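Local coordinates for protein prolyl-tRNA synthetase (Naegleria fowleri, PDB 6UYH) that probably charges tRNA with proline at the expense of ATP as a class II synthetase, and binds the inhibitor halofuginone beside an ATP analogue, at residues C51-V54 with W55-Q59; K408-K411 with E412-R416; T420-W423 with P424-I427. All blocks are in the same frame, centred on the assembly; numbering follows the deposited sequence. Where two conformers were deposited one is given.

Contact 1 (C51-V54 with W55-Q59)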
ATOM      1  N   CYS A  51      -8.225  -2.216 -12.419  1.00 19.33           N
ATOM      2  CA  CYS A  51      -7.069  -1.367 -12.643  1.00 19.82           C
ATOM      3  C   CYS A  51      -6.074  -1.477 -11.497  1.00 20.77           C
ATOM      4  O   CYS A  51      -4.873  -1.683 -11.716  1.00 20.64           O
ATOM      5  CB  CYS A  51      -7.560   0.061 -12.803  1.00 22.18           C
ATOM      6  SG  CYS A  51      -6.270   1.284 -12.695  1.00 25.41           S
ATOM      7  N   TRP A  52      -6.560  -1.341 -10.260  1.00 19.34           N
ATOM      8  CA  TRP A  52      -5.671  -1.429  -9.109  1.00 17.93           C
ATOM      9  C   TRP A  52      -5.017  -2.801  -9.029  1.00 18.18           C
ATOM     10  O   TRP A  52      -3.874  -2.917  -8.581  1.00 19.23           O
ATOM     11  CB  TRP A  52      -6.447  -1.118  -7.818  1.00 18.26           C
ATOM     12  CG  TRP A  52      -5.537  -0.873  -6.619  1.00 16.58           C
ATOM     13  CD1 TRP A  52      -5.427  -1.649  -5.492  1.00 19.18           C
ATOM     14  CD2 TRP A  52      -4.616   0.211  -6.452  1.00 19.22           C
ATOM     15  NE1 TRP A  52      -4.494  -1.103  -4.640  1.00 19.24           N
ATOM     16  CE2 TRP A  52      -3.986   0.038  -5.203  1.00 19.74           C
ATOM     17  CE3 TRP A  52      -4.261   1.312  -7.241  1.00 18.88           C
ATOM     18  CZ2 TRP A  52      -3.018   0.926  -4.726  1.00 18.47           C
ATOM     19  CZ3 TRP A  52      -3.308   2.198  -6.761  1.00 19.89           C
ATOM     20  CH2 TRP A  52      -2.701   1.996  -5.513  1.00 19.97           C
ATOM     21  N   PHE A  53      -5.713  -3.840  -9.497  1.00 18.44           N
ATOM     22  CA  PHE A  53      -5.126  -5.176  -9.560  1.00 19.69           C
ATOM     23  C   PHE A  53      -3.805  -5.188 -10.321  1.00 22.73           C
ATOM     24  O   PHE A  53      -2.871  -5.908  -9.948  1.00 18.64           O
ATOM     25  CB  PHE A  53      -6.105  -6.156 -10.211  1.00 18.68           C
ATOM     26  CG  PHE A  53      -5.580  -7.572 -10.279  1.00 19.75           C
ATOM     27  CD1 PHE A  53      -5.778  -8.446  -9.229  1.00 23.52           C
ATOM     28  CD2 PHE A  53      -4.861  -8.015 -11.388  1.00 19.83           C
ATOM     29  CE1 PHE A  53      -5.288  -9.734  -9.281  1.00 26.43           C
ATOM     30  CE2 PHE A  53      -4.357  -9.307 -11.437  1.00 20.69           C
ATOM     31  CZ  PHE A  53      -4.572 -10.163 -10.383  1.00 23.09           C
ATOM     32  N   VAL A  54      -3.717  -4.420 -11.412  1.00 16.95           N
ATOM     33  CA  VAL A  54      -2.467  -4.363 -12.168  1.00 18.32           C
ATOM     34  C   VAL A  54      -1.347  -3.813 -11.295  1.00 19.28           C
ATOM     35  O   VAL A  54      -0.232  -4.349 -11.268  1.00 20.20           O
ATOM     36  CB  VAL A  54      -2.642  -3.523 -13.446  1.00 17.61           C
ATOM     37  CG1 VAL A  54      -1.301  -3.448 -14.213  1.00 20.36           C
ATOM     38  CG2 VAL A  54      -3.695  -4.130 -14.353  1.00 18.10           C
ATOM     39  N   TRP A  55      -1.617  -2.722 -10.579  1.00 18.61           N
ATOM     40  CA  TRP A  55      -0.566  -2.133  -9.752  1.00 20.13           C
ATOM     41  C   TRP A  55      -0.191  -3.059  -8.598  1.00 16.10           C
ATOM     42  O   TRP A  55       0.992  -3.202  -8.274  1.00 17.15           O
ATOM     43  CB  TRP A  55      -1.006  -0.762  -9.240  1.00 17.55           C
ATOM     44  CG  TRP A  55       0.072  -0.000  -8.525  1.00 19.07           C
ATOM     45  CD1 TRP A  55       0.032   0.460  -7.230  1.00 21.66           C
ATOM     46  CD2 TRP A  55       1.351   0.397  -9.053  1.00 18.18           C
ATOM     47  NE1 TRP A  55       1.204   1.130  -6.935  1.00 22.66           N
ATOM     48  CE2 TRP A  55       2.030   1.095  -8.028  1.00 19.34           C
ATOM     49  CE3 TRP A  55       1.988   0.229 -10.292  1.00 18.72           C
ATOM     50  CZ2 TRP A  55       3.317   1.619  -8.204  1.00 19.88           C
ATOM     51  CZ3 TRP A  55       3.268   0.754 -10.466  1.00 21.36           C
ATOM     52  CH2 TRP A  55       3.916   1.441  -9.425  1.00 19.80           C
ATOM     53  N   GLU A  56      -1.174  -3.734  -7.997  1.00 17.41           N
ATOM     54  CA  GLU A  56      -0.849  -4.716  -6.963  1.00 17.63           C
ATOM     55  C   GLU A  56       0.031  -5.833  -7.514  1.00 18.13           C
ATOM     56  O   GLU A  56       0.891  -6.359  -6.797  1.00 19.10           O
ATOM     57  CB  GLU A  56      -2.127  -5.305  -6.364  1.00 17.86           C
ATOM     58  CG  GLU A  56      -2.903  -4.320  -5.529  1.00 21.21           C
ATOM     59  CD  GLU A  56      -4.126  -4.962  -4.902  1.00 30.22           C
ATOM     60  OE1 GLU A  56      -4.668  -5.914  -5.503  1.00 34.57           O
ATOM     61  OE2 GLU A  56      -4.532  -4.526  -3.816  1.00 26.39           O
ATOM     62  N   SER A  57      -0.201  -6.227  -8.774  1.00 20.00           N
ATOM     63  CA  SER A  57       0.596  -7.271  -9.409  1.00 20.10           C
ATOM     64  C   SER A  57       2.033  -6.813  -9.601  1.00 18.97           C
ATOM     65  O   SER A  57       2.977  -7.576  -9.368  1.00 19.72           O
ATOM     66  CB  SER A  57      -0.017  -7.661 -10.752  1.00 20.70           C
ATOM     67  OG  SER A  57      -1.265  -8.336 -10.593  1.00 22.53           O
ATOM     68  N   VAL A  58       2.207  -5.562 -10.003  1.00 17.03           N
ATOM     69  CA  VAL A  58       3.546  -4.991 -10.109  1.00 17.32           C
ATOM     70  C   VAL A  58       4.220  -4.985  -8.746  1.00 19.16           C
ATOM     71  O   VAL A  58       5.385  -5.382  -8.613  1.00 21.90           O
ATOM     72  CB  VAL A  58       3.471  -3.581 -10.717  1.00 19.45           C
ATOM     73  CG1 VAL A  58       4.834  -2.882 -10.621  1.00 21.89           C
ATOM     74  CG2 VAL A  58       3.027  -3.694 -12.169  1.00 19.08           C
ATOM     75  N   GLN A  59       3.488  -4.546  -7.707  1.00 18.51           N
ATOM     76  CA  GLN A  59       4.028  -4.511  -6.346  0.58 22.77           C
ATOM     77  C   GLN A  59       4.519  -5.888  -5.920  1.00 24.68           C
ATOM     78  O   GLN A  59       5.620  -6.038  -5.380  1.00 21.25           O
ATOM     79  CB  GLN A  59       2.962  -4.012  -5.351  0.58 17.58           C
ATOM     80  CG  GLN A  59       2.443  -2.573  -5.550  0.58 20.87           C
ATOM     81  CD  GLN A  59       1.394  -2.123  -4.502  0.58 24.14           C
ATOM     82  OE1 GLN A  59       0.505  -2.891  -4.088  0.58 25.43           O
ATOM     83  NE2 GLN A  59       1.490  -0.862  -4.088  0.58 19.96           N
TER
HETATM   84  O   HOH W   1      -3.737  -1.999  -2.060  1.00 29.08           O
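W52 and E56 sit one turn apart on helix 49-67, and E56 N donates to W52 O (2.9 Å) in a nearly straight bond, while S57 N and V58 N repeat the pattern to F53 O and V54 O. The indole of W52 meets both W55 and E56. CD1 of W55 comes over one face of it, 3.6 Å from W52 CH2, with the two ring systems inclined at 52° and neither stacked nor edge-to-face. The E56 chain crosses W52 at about a right angle. CG of E56 lies anti to its carbonyl carbon (chi1 -70°), which lays the extended chain back along the helix and sets OE2 3.4 Å from W52 CD1. One water in the plane of the indole accepts from W52 NE1 (2.8 Å) and donates to E56 OE2 at 3.2 Å; E56 OE2 also takes a hydrogen bond from N73 of the second subunit. S57 OG approaches the F53 ring at CE2 (3.3 Å). Y166 meets W52 edge-to-face, and M75 of the second subunit packs on it. These are i to i+3 and i to i+4 contacts of a helix at the dimer interface; the W55 side chain touches T273 and T275 and lies about 8 Å from the bound ATP analogue.

Contact 2 (K408-K411 with E412-R416)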
ATOM      1  N   LYS A 408       5.021  -8.122 -30.933  1.00 28.98           N
ATOM      2  CA  LYS A 408       4.384  -7.166 -31.832  1.00 31.49           C
ATOM      3  C   LYS A 408       4.783  -5.738 -31.484  1.00 27.66           C
ATOM      4  O   LYS A 408       5.109  -4.940 -32.371  1.00 25.61           O
ATOM      5  CB  LYS A 408       2.864  -7.328 -31.768  1.00 30.54           C
ATOM      6  CG  LYS A 408       2.077  -6.334 -32.621  1.00 32.45           C
ATOM      7  CD  LYS A 408       0.562  -6.550 -32.484  1.00 31.14           C
ATOM      8  CE  LYS A 408      -0.213  -5.623 -33.423  1.00 36.58           C
ATOM      9  NZ  LYS A 408      -1.698  -5.714 -33.299  1.00 33.97           N
ATOM     10  N   ALA A 409       4.777  -5.402 -30.196  1.00 23.98           N
ATOM     11  CA  ALA A 409       5.130  -4.047 -29.790  1.00 22.43           C
ATOM     12  C   ALA A 409       6.601  -3.762 -30.046  1.00 27.30           C
ATOM     13  O   ALA A 409       6.962  -2.644 -30.443  1.00 25.65           O
ATOM     14  CB  ALA A 409       4.779  -3.838 -28.318  1.00 22.48           C
ATOM     15  N   ARG A 410       7.472  -4.759 -29.847  1.00 22.61           N
ATOM     16  CA  ARG A 410       8.892  -4.516 -30.093  1.00 23.48           C
ATOM     17  C   ARG A 410       9.162  -4.325 -31.578  1.00 23.66           C
ATOM     18  O   ARG A 410       9.982  -3.484 -31.961  1.00 26.03           O
ATOM     19  CB  ARG A 410       9.753  -5.651 -29.540  1.00 24.71           C
ATOM     20  CG  ARG A 410      11.217  -5.209 -29.319  1.00 28.05           C
ATOM     21  CD  ARG A 410      12.171  -6.377 -29.093  1.00 28.79           C
ATOM     22  NE  ARG A 410      11.723  -7.280 -28.034  1.00 29.77           N
ATOM     23  CZ  ARG A 410      11.829  -7.029 -26.730  1.00 29.83           C
ATOM     24  NH1 ARG A 410      12.356  -5.882 -26.302  1.00 28.33           N
ATOM     25  NH2 ARG A 410      11.403  -7.925 -25.849  1.00 26.86           N
ATOM     26  N   LYS A 411       8.488  -5.099 -32.428  1.00 23.16           N
ATOM     27  CA  LYS A 411       8.664  -4.925 -33.871  1.00 30.38           C
ATOM     28  C   LYS A 411       8.191  -3.546 -34.317  1.00 31.75           C
ATOM     29  O   LYS A 411       8.879  -2.868 -35.093  1.00 32.91           O
ATOM     30  CB  LYS A 411       7.919  -6.029 -34.617  1.00 28.02           C
ATOM     31  CG  LYS A 411       7.956  -5.954 -36.141  1.00 35.96           C
ATOM     32  CD  LYS A 411       7.134  -7.108 -36.710  1.00 39.12           C
ATOM     33  CE  LYS A 411       6.524  -6.781 -38.061  1.00 51.06           C
ATOM     34  NZ  LYS A 411       7.567  -6.572 -39.086  1.00 51.79           N
ATOM     35  N   GLU A 412       7.031  -3.107 -33.820  1.00 29.64           N
ATOM     36  CA  GLU A 412       6.563  -1.752 -34.105  1.00 28.99           C
ATOM     37  C   GLU A 412       7.570  -0.713 -33.628  1.00 28.70           C
ATOM     38  O   GLU A 412       7.908   0.223 -34.362  1.00 30.52           O
ATOM     39  CB  GLU A 412       5.205  -1.504 -33.450  1.00 34.51           C
ATOM     40  CG  GLU A 412       4.059  -2.326 -34.009  1.00 54.87           C
ATOM     41  CD  GLU A 412       2.717  -1.950 -33.394  1.00 72.18           C
ATOM     42  OE1 GLU A 412       2.597  -0.822 -32.870  1.00 80.05           O
ATOM     43  OE2 GLU A 412       1.785  -2.782 -33.430  1.00 78.49           O
ATOM     44  N   MET A 413       8.061  -0.855 -32.394  1.00 25.45           N
ATOM     45  CA  MET A 413       8.988   0.142 -31.864  1.00 23.68           C
ATOM     46  C   MET A 413      10.259   0.223 -32.705  1.00 30.56           C
ATOM     47  O   MET A 413      10.704   1.319 -33.074  1.00 29.36           O
ATOM     48  CB  MET A 413       9.329  -0.174 -30.408  1.00 20.34           C
ATOM     49  CG  MET A 413      10.297   0.853 -29.798  1.00 24.49           C
ATOM     50  SD  MET A 413      10.562   0.620 -28.039  1.00 30.89           S
ATOM     51  CE  MET A 413      11.580  -0.845 -28.083  1.00 29.40           C
ATOM     52  N   ASN A 414      10.850  -0.933 -33.029  1.00 24.82           N
ATOM     53  CA  ASN A 414      12.125  -0.943 -33.742  1.00 29.26           C
ATOM     54  C   ASN A 414      11.977  -0.382 -35.151  1.00 34.49           C
ATOM     55  O   ASN A 414      12.887   0.289 -35.653  1.00 32.32           O
ATOM     56  CB  ASN A 414      12.697  -2.362 -33.788  1.00 30.36           C
ATOM     57  CG  ASN A 414      13.307  -2.783 -32.471  1.00 39.22           C
ATOM     58  OD1 ASN A 414      13.814  -1.949 -31.721  1.00 39.67           O
ATOM     59  ND2 ASN A 414      13.266  -4.082 -32.180  1.00 37.44           N
ATOM     60  N   GLU A 415      10.843  -0.653 -35.804  1.00 28.49           N
ATOM     61  CA  GLU A 415      10.565  -0.074 -37.117  1.00 32.62           C
ATOM     62  C   GLU A 415      10.460   1.443 -37.066  1.00 34.76           C
ATOM     63  O   GLU A 415      10.592   2.099 -38.108  1.00 38.31           O
ATOM     64  CB  GLU A 415       9.259  -0.637 -37.688  1.00 32.11           C
ATOM     65  CG  GLU A 415       9.322  -2.077 -38.172  1.00 40.44           C
ATOM     66  CD  GLU A 415       7.942  -2.657 -38.478  1.00 49.75           C
ATOM     67  OE1 GLU A 415       6.924  -2.087 -38.020  1.00 49.22           O
ATOM     68  OE2 GLU A 415       7.878  -3.689 -39.176  1.00 53.02           O
ATOM     69  N   ARG A 416      10.209   2.011 -35.884  1.00 27.41           N
ATOM     70  CA  ARG A 416       9.984   3.442 -35.727  1.00 28.35           C
ATOM     71  C   ARG A 416      11.175   4.143 -35.093  1.00 23.90           C
ATOM     72  O   ARG A 416      11.037   5.263 -34.592  1.00 27.64           O
ATOM     73  CB  ARG A 416       8.719   3.692 -34.907  1.00 27.13           C
ATOM     74  CG  ARG A 416       7.480   3.064 -35.509  1.00 35.19           C
ATOM     75  CD  ARG A 416       6.893   3.915 -36.601  1.00 42.40           C
ATOM     76  NE  ARG A 416       6.200   5.070 -36.051  1.00 44.23           N
ATOM     77  CZ  ARG A 416       4.957   5.031 -35.573  1.00 44.63           C
ATOM     78  NH1 ARG A 416       4.280   3.889 -35.586  1.00 44.39           N
ATOM     79  NH2 ARG A 416       4.395   6.131 -35.083  1.00 30.18           N
TER
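K411 NZ meets the flat carboxylate of E415 from above its plane, 35° out of it, and bonds OE2 at 2.9 Å in a salt bridge between residues one turn apart. The other flat pair is the guanidinium of R410 and the amide of N414: the two side chains lie side by side and point the same way, with their planes 32° apart. What touches there is the aliphatic part of the arginine, since R410 CG packs against N414 ND2 at 3.7 Å, whereas the guanidinium carries on to a salt bridge with E196. A third pair, K408 and E412, crosses without closing. The lysine runs fully extended, and its CE rests 3.5 Å from E412 OE2, while NZ stays 4.6 Å from that oxygen, beyond a salt bridge. The difference lies in the ends of the lysines: K411 is bent at its last torsion (chi4 65°), which turns NZ toward E415, but the straight chain of K408 carries its ammonium past the carboxylate. The backbone bonds of E412, M413, N414 and E415 to the carbonyls four residues before them continue the helical pattern to E415, and R416 N then bonds M413 O. A409 packs on P202, and the buried M413 on F226. K408, K411 and E415 are exposed, so K411–E415 probably contributes modest electrostatic stabilisation near the helix end, and K408 and E412 would attract each other only more weakly, at a longer range.

Contact 3 (T420-W423 with P424-I427). With EDO (1,2-ethanediol), chain B.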
ATOM      1  N   THR A 420      19.156   9.163 -38.087  1.00 22.66           N
ATOM      2  CA  THR A 420      19.035  10.436 -38.795  1.00 24.37           C
ATOM      3  C   THR A 420      20.356  11.189 -38.647  1.00 22.72           C
ATOM      4  O   THR A 420      20.611  11.827 -37.620  1.00 22.22           O
ATOM      5  CB  THR A 420      17.837  11.246 -38.279  1.00 25.24           C
ATOM      6  OG1 THR A 420      17.968  11.509 -36.877  1.00 23.31           O
ATOM      7  CG2 THR A 420      16.543  10.473 -38.503  1.00 26.57           C
ATOM      8  N   ARG A 421      21.198  11.115 -39.682  1.00 23.11           N
ATOM      9  CA  ARG A 421      22.525  11.710 -39.613  1.00 24.65           C
ATOM     10  C   ARG A 421      22.526  13.217 -39.838  1.00 26.41           C
ATOM     11  O   ARG A 421      23.506  13.875 -39.468  1.00 25.92           O
ATOM     12  CB  ARG A 421      23.446  11.038 -40.637  1.00 26.83           C
ATOM     13  CG  ARG A 421      23.742   9.571 -40.321  1.00 28.48           C
ATOM     14  CD  ARG A 421      24.350   8.908 -41.547  1.00 30.25           C
ATOM     15  NE  ARG A 421      24.643   7.488 -41.371  1.00 31.50           N
ATOM     16  CZ  ARG A 421      23.753   6.514 -41.525  1.00 35.27           C
ATOM     17  NH1 ARG A 421      22.493   6.799 -41.827  1.00 29.57           N
ATOM     18  NH2 ARG A 421      24.122   5.251 -41.368  1.00 31.14           N
ATOM     19  N   THR A 422      21.474  13.772 -40.441  1.00 24.37           N
ATOM     20  CA  THR A 422      21.409  15.186 -40.794  1.00 24.62           C
ATOM     21  C   THR A 422      20.062  15.760 -40.377  1.00 24.73           C
ATOM     22  O   THR A 422      19.095  15.028 -40.141  1.00 26.15           O
ATOM     23  CB  THR A 422      21.607  15.420 -42.303  1.00 25.82           C
ATOM     24  OG1 THR A 422      20.526  14.820 -43.026  1.00 26.85           O
ATOM     25  CG2 THR A 422      22.930  14.842 -42.771  1.00 27.19           C
ATOM     26  N   TRP A 423      20.004  17.090 -40.294  1.00 25.13           N
ATOM     27  CA  TRP A 423      18.773  17.741 -39.851  1.00 25.36           C
ATOM     28  C   TRP A 423      17.580  17.460 -40.752  1.00 26.26           C
ATOM     29  O   TRP A 423      16.493  17.164 -40.221  1.00 26.33           O
ATOM     30  CB  TRP A 423      18.986  19.251 -39.705  1.00 25.88           C
ATOM     31  CG  TRP A 423      17.778  19.860 -39.118  1.00 31.32           C
ATOM     32  CD1 TRP A 423      16.748  20.473 -39.782  1.00 32.71           C
ATOM     33  CD2 TRP A 423      17.419  19.850 -37.732  1.00 25.88           C
ATOM     34  NE1 TRP A 423      15.780  20.866 -38.882  1.00 32.34           N
ATOM     35  CE2 TRP A 423      16.172  20.497 -37.618  1.00 30.69           C
ATOM     36  CE3 TRP A 423      18.041  19.372 -36.575  1.00 25.76           C
ATOM     37  CZ2 TRP A 423      15.537  20.679 -36.390  1.00 34.26           C
ATOM     38  CZ3 TRP A 423      17.409  19.553 -35.356  1.00 32.11           C
ATOM     39  CH2 TRP A 423      16.171  20.206 -35.273  1.00 28.40           C
ATOM     40  N   PRO A 424      17.679  17.557 -42.089  1.00 27.34           N
ATOM     41  CA  PRO A 424      16.493  17.258 -42.912  1.00 28.30           C
ATOM     42  C   PRO A 424      15.958  15.857 -42.692  1.00 27.74           C
ATOM     43  O   PRO A 424      14.738  15.657 -42.698  1.00 29.86           O
ATOM     44  CB  PRO A 424      17.003  17.458 -44.350  1.00 29.51           C
ATOM     45  CG  PRO A 424      18.158  18.393 -44.213  1.00 30.84           C
ATOM     46  CD  PRO A 424      18.811  18.029 -42.913  1.00 28.97           C
ATOM     47  N   GLU A 425      16.842  14.881 -42.492  1.00 26.97           N
ATOM     48  CA  GLU A 425      16.393  13.532 -42.158  1.00 30.03           C
ATOM     49  C   GLU A 425      15.719  13.494 -40.798  1.00 27.59           C
ATOM     50  O   GLU A 425      14.694  12.827 -40.628  1.00 25.48           O
ATOM     51  CB  GLU A 425      17.573  12.567 -42.171  1.00 25.90           C
ATOM     52  CG  GLU A 425      18.125  12.295 -43.564  1.00 26.93           C
ATOM     53  CD  GLU A 425      19.421  11.524 -43.493  1.00 40.07           C
ATOM     54  OE1 GLU A 425      20.463  12.156 -43.227  1.00 34.84           O
ATOM     55  OE2 GLU A 425      19.395  10.289 -43.687  1.00 38.99           O
ATOM     56  N   PHE A 426      16.295  14.195 -39.820  1.00 25.70           N
ATOM     57  CA  PHE A 426      15.747  14.226 -38.466  1.00 27.23           C
ATOM     58  C   PHE A 426      14.328  14.781 -38.453  1.00 29.05           C
ATOM     59  O   PHE A 426      13.404  14.154 -37.918  1.00 26.67           O
ATOM     60  CB  PHE A 426      16.674  15.063 -37.580  1.00 23.34           C
ATOM     61  CG  PHE A 426      16.171  15.279 -36.165  1.00 22.66           C
ATOM     62  CD1 PHE A 426      16.229  14.263 -35.230  1.00 23.38           C
ATOM     63  CD2 PHE A 426      15.708  16.522 -35.768  1.00 29.53           C
ATOM     64  CE1 PHE A 426      15.794  14.472 -33.932  1.00 21.24           C
ATOM     65  CE2 PHE A 426      15.275  16.736 -34.478  1.00 32.05           C
ATOM     66  CZ  PHE A 426      15.324  15.708 -33.559  1.00 28.42           C
ATOM     67  N   ILE A 427      14.128  15.960 -39.048  1.00 27.33           N
ATOM     68  CA  ILE A 427      12.813  16.579 -38.940  1.00 27.75           C
ATOM     69  C   ILE A 427      11.783  15.774 -39.720  1.00 30.94           C
ATOM     70  O   ILE A 427      10.615  15.699 -39.319  1.00 28.97           O
ATOM     71  CB  ILE A 427      12.864  18.053 -39.387  1.00 29.52           C
ATOM     72  CG1 ILE A 427      11.543  18.747 -39.057  1.00 38.31           C
ATOM     73  CG2 ILE A 427      13.191  18.176 -40.875  1.00 32.20           C
ATOM     74  CD1 ILE A 427      11.224  18.767 -37.576  1.00 42.54           C
TER
HETATM   75  C1  EDO B 709      20.432   3.366 -42.428  1.00 53.47           C
HETATM   76  O1  EDO B 709      20.472   4.785 -42.589  1.00 47.21           O
HETATM   77  C2  EDO B 709      21.087   2.993 -41.108  1.00 56.03           C
HETATM   78  O2  EDO B 709      22.509   3.054 -41.257  1.00 53.97           O
HETATM   79  O   HOH W   2      20.720   9.065 -41.630  1.00 24.64           O
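T422 and E425 meet at the start of helix 423-431, where T422 occupies the N-cap and E425 is the third residue of the helix. The two side chains cross obliquely, and T422 OG1 donates at 2.7 Å to E425 OE1, which accepts through its anti lone pair, away from the other carboxylate oxygen. With chi1 of 64°, OG1 sits between the backbone N and the carbonyl carbon of T422, on the side from which it can reach the glutamate. P424, the second helix residue, has no N-H to give, which costs nothing in a first turn; its CD packs 3.4 Å from W423 CB. The first helical bonds follow at once: F426 N donates to T422 O in the carbonyl plane, and I427 N to W423 O. Against this turn the aromatic rings are set obliquely. F426 CD2 lies over one face of the W423 indole, toward its rim and 3.5 Å from CZ3, the ring planes standing 45° apart. The CD1 side of F426 meets T420 instead, whose OG1 sits at the ring edge in its plane, 3.6 Å from CD1, and makes a weak hydrogen bond to L437 O. W423 is fixed further by helix 444-457, where E457 accepts from its NE1 and K453 makes a cation-pi contact. The buried F426 ring touches C436, I438 and F509, so the start of the helix is pinned over the strands of this C-terminal region. Across the R421–E425 pair, a water accepts from both R421 N and R421 NH1 and donates to E425 OE2 at 2.7 Å. The guanidinium also grips an ethanediol molecule, probably from the crystallisation liquor, through two bonds: R421 NH1 to O1 at 3.0 Å and R421 NH2 to O2 at 2.7 Å.

All three contacts are local, between residues close in sequence, but their settings differ. Contact 1 is buried within helix 49-67, built from aromatic rings and a water bridge and bordered by the second subunit. Contact 2 is largely at the surface, at the end of helix 391-415, and relies on paired charges, one joined and one left apart. Contact 3 is partly buried and opens helix 423-431, mixing a capping hydroxyl with an oblique aromatic pair. Contacts 2 and 3 follow each other closely along the chain, linked through strand 417-419, with centres about 21 Å apart; contact 1 lies about 26 and 41 Å from them, centre to centre, and shares no element with either.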